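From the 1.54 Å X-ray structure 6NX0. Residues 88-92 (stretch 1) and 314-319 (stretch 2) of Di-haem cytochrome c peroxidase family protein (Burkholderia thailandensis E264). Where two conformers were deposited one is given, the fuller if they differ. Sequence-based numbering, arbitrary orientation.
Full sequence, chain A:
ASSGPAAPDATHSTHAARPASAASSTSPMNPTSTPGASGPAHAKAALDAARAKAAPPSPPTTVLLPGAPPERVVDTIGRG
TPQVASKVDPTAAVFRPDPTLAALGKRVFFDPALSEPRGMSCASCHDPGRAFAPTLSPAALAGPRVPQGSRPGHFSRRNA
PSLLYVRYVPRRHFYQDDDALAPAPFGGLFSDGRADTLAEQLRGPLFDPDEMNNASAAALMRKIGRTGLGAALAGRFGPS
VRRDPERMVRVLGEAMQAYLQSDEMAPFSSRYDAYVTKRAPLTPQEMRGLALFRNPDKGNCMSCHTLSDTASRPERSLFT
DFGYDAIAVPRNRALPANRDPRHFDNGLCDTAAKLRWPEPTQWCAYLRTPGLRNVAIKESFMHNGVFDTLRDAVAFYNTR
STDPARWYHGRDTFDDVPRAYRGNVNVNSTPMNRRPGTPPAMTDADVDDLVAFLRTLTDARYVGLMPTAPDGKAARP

Stretch 1 88-92: VDPTA
Stretch 2, residues 314-319: PERSLF

Two short segments, separated by at least 224 residues in sequence between any touching pair, meet in a small contact that buries 265 Å² summed over both sides. Val-88 and Asp-89 are extended (phi/psi -63/131 and -107/113), whereas Pro-90, Thr-91 and Ala-92 adopt helical angles (-62/-25, -71/-11, -91/-13), and the turn is closed by a hydrogen bond of 3.0 Å from Ala-92 N to Asp-89 O. In the second segment Pro-314 to Arg-316 form a 3-10 segment (-55/-27, -71/-9, -79/5), with Ser-317 N donating to Pro-314 O at 2.8 Å; Ser-317 (-128/81) and Leu-318 (-100/-6) lead on to Phe-319, which has positive phi (64/32). The register is set by Thr-91 and Glu-315, whose CA atoms lie 6.3 Å apart.

Asp-89 has its CA-to-CB bond sideways to the other segment, but with chi1 t (-176°) and chi2 at -6° the carboxylate serves both its own turn and the contact. Asp-89 OD1 accepts a hydrogen bond from Thr-91 N at 3.0 Å (151°), while Asp-89 OD2 forms a salt bridge with Arg-316 NH2 at 3.1 Å. The hydrogen bond within this ion pair is weak, with an N-H...O angle of 134°, and Asp-89 OD2 lies oblique to the guanidinium.

Arg-316 also starts sideways. Its chi1 of -70° (m), followed by chi2 (t, -168°) and chi3 (t, 165°), extends the chain alongside Thr-91, and chi4 of -66° turns the guanidinium so that NH2 reaches Asp-89. This is one of two deposited conformers. Thr-91 points toward the second segment in the p rotamer (73°), which places its hydroxyl near the Asp-89 carboxylate and over one face of the guanidinium. Thr-91 OG1 is 3.5 Å from Arg-316 NH2, but the angle is too poor for a hydrogen bond. The methyl packs tightly on the arginine stem, with Thr-91 CG2 3.3 Å from Arg-316 CG, and also lies 3.8 Å from Glu-315 OE1.

Glu-315, whose CA-to-CB bond points toward the first segment, has chi1 between wells at -22°, with chi2 82° (p) and chi3 57°, so its side chain is folded rather than extended. Pro-90, C-gamma endo and also directed toward its partner, sets CG 3.6 Å from the backbone oxygen Glu-315 O. Pro-90 CB makes an apolar contact of 3.8 Å with CD1 of Leu-318, a buried residue in the m,t rotamer (-61°, 175°). Ser-317 (m, -66°) points away, and its OG is hydrogen-bonded elsewhere in the structure.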

# COMPACT_ATOMS: atom_id res chain seq x y z
N VAL A 88 18.03 0.03 -3.70
CA VAL A 88 17.66 1.31 -3.10
C VAL A 88 17.76 1.18 -1.59
O VAL A 88 17.26 0.22 -0.99
CB VAL A 88 16.23 1.72 -3.52
CG1 VAL A 88 15.73 2.86 -2.63
CG2 VAL A 88 16.21 2.16 -4.96
N ASP A 89 18.43 2.15 -0.97
CA ASP A 89 18.55 2.18 0.48
C ASP A 89 17.67 3.28 1.05
O ASP A 89 17.96 4.47 0.81
CB ASP A 89 20.01 2.41 0.87
CG ASP A 89 20.25 2.35 2.37
OD1 ASP A 89 19.27 2.24 3.14
OD2 ASP A 89 21.43 2.41 2.77
N PRO A 90 16.62 2.96 1.80
CA PRO A 90 15.77 4.02 2.35
C PRO A 90 16.48 4.97 3.30
O PRO A 90 16.03 6.11 3.47
CB PRO A 90 14.66 3.24 3.07
CG PRO A 90 15.34 1.95 3.46
CD PRO A 90 16.19 1.63 2.27
N THR A 91 17.57 4.53 3.94
CA THR A 91 18.30 5.42 4.83
C THR A 91 19.07 6.50 4.08
O THR A 91 19.57 7.44 4.71
CB THR A 91 19.29 4.61 5.70
OG1 THR A 91 20.40 4.16 4.92
CG2 THR A 91 18.60 3.42 6.34
N ALA A 92 19.18 6.39 2.75
CA ALA A 92 19.92 7.35 1.95
C ALA A 92 19.06 8.50 1.45
O ALA A 92 19.61 9.51 0.98
CB ALA A 92 20.57 6.65 0.76
N PRO A 314 15.17 3.07 12.85
CA PRO A 314 13.88 2.46 12.47
C PRO A 314 13.60 2.41 10.97
O PRO A 314 12.85 1.52 10.54
CB PRO A 314 12.87 3.35 13.21
CG PRO A 314 13.61 4.63 13.46
CD PRO A 314 14.96 4.14 13.84
N GLU A 315 14.13 3.33 10.15
CA GLU A 315 13.77 3.29 8.73
C GLU A 315 14.38 2.11 8.00
O GLU A 315 14.03 1.90 6.84
CB GLU A 315 14.16 4.55 7.97
CG GLU A 315 14.36 5.76 8.81
CD GLU A 315 15.73 5.78 9.44
OE1 GLU A 315 16.72 5.72 8.67
OE2 GLU A 315 15.81 5.81 10.69
N ARG A 316 15.29 1.36 8.61
CA ARG A 316 15.69 0.10 8.01
C ARG A 316 14.67 -1.01 8.25
O ARG A 316 14.90 -2.15 7.87
CB ARG A 316 17.08 -0.32 8.52
CG ARG A 316 18.24 0.57 8.00
CD ARG A 316 19.63 -0.03 8.28
NE ARG A 316 20.72 0.59 7.51
CZ ARG A 316 20.85 0.50 6.18
NH1 ARG A 316 19.95 -0.16 5.47
NH2 ARG A 316 21.87 1.08 5.56
N SER A 317 13.52 -0.69 8.88
CA SER A 317 12.46 -1.68 9.11
C SER A 317 11.17 -1.09 8.57
O SER A 317 10.33 -0.58 9.32
CB SER A 317 12.34 -2.05 10.56
OG SER A 317 13.50 -2.74 11.00
N LEU A 318 11.00 -1.19 7.26
CA LEU A 318 9.76 -0.75 6.63
C LEU A 318 8.83 -1.91 6.32
O LEU A 318 7.68 -1.68 5.92
CB LEU A 318 10.07 0.05 5.35
CG LEU A 318 10.89 1.33 5.58
CD1 LEU A 318 11.27 2.00 4.29
CD2 LEU A 318 10.14 2.30 6.49
N PHE A 319 9.28 -3.15 6.54
CA PHE A 319 8.45 -4.35 6.40
C PHE A 319 7.96 -4.54 4.97
O PHE A 319 6.89 -5.10 4.72
CB PHE A 319 7.31 -4.31 7.43
CG PHE A 319 7.84 -4.42 8.83
CD1 PHE A 319 8.11 -5.65 9.38
CD2 PHE A 319 8.15 -3.28 9.54
CE1 PHE A 319 8.66 -5.74 10.67
CE2 PHE A 319 8.70 -3.38 10.83
CZ PHE A 319 8.95 -4.60 11.37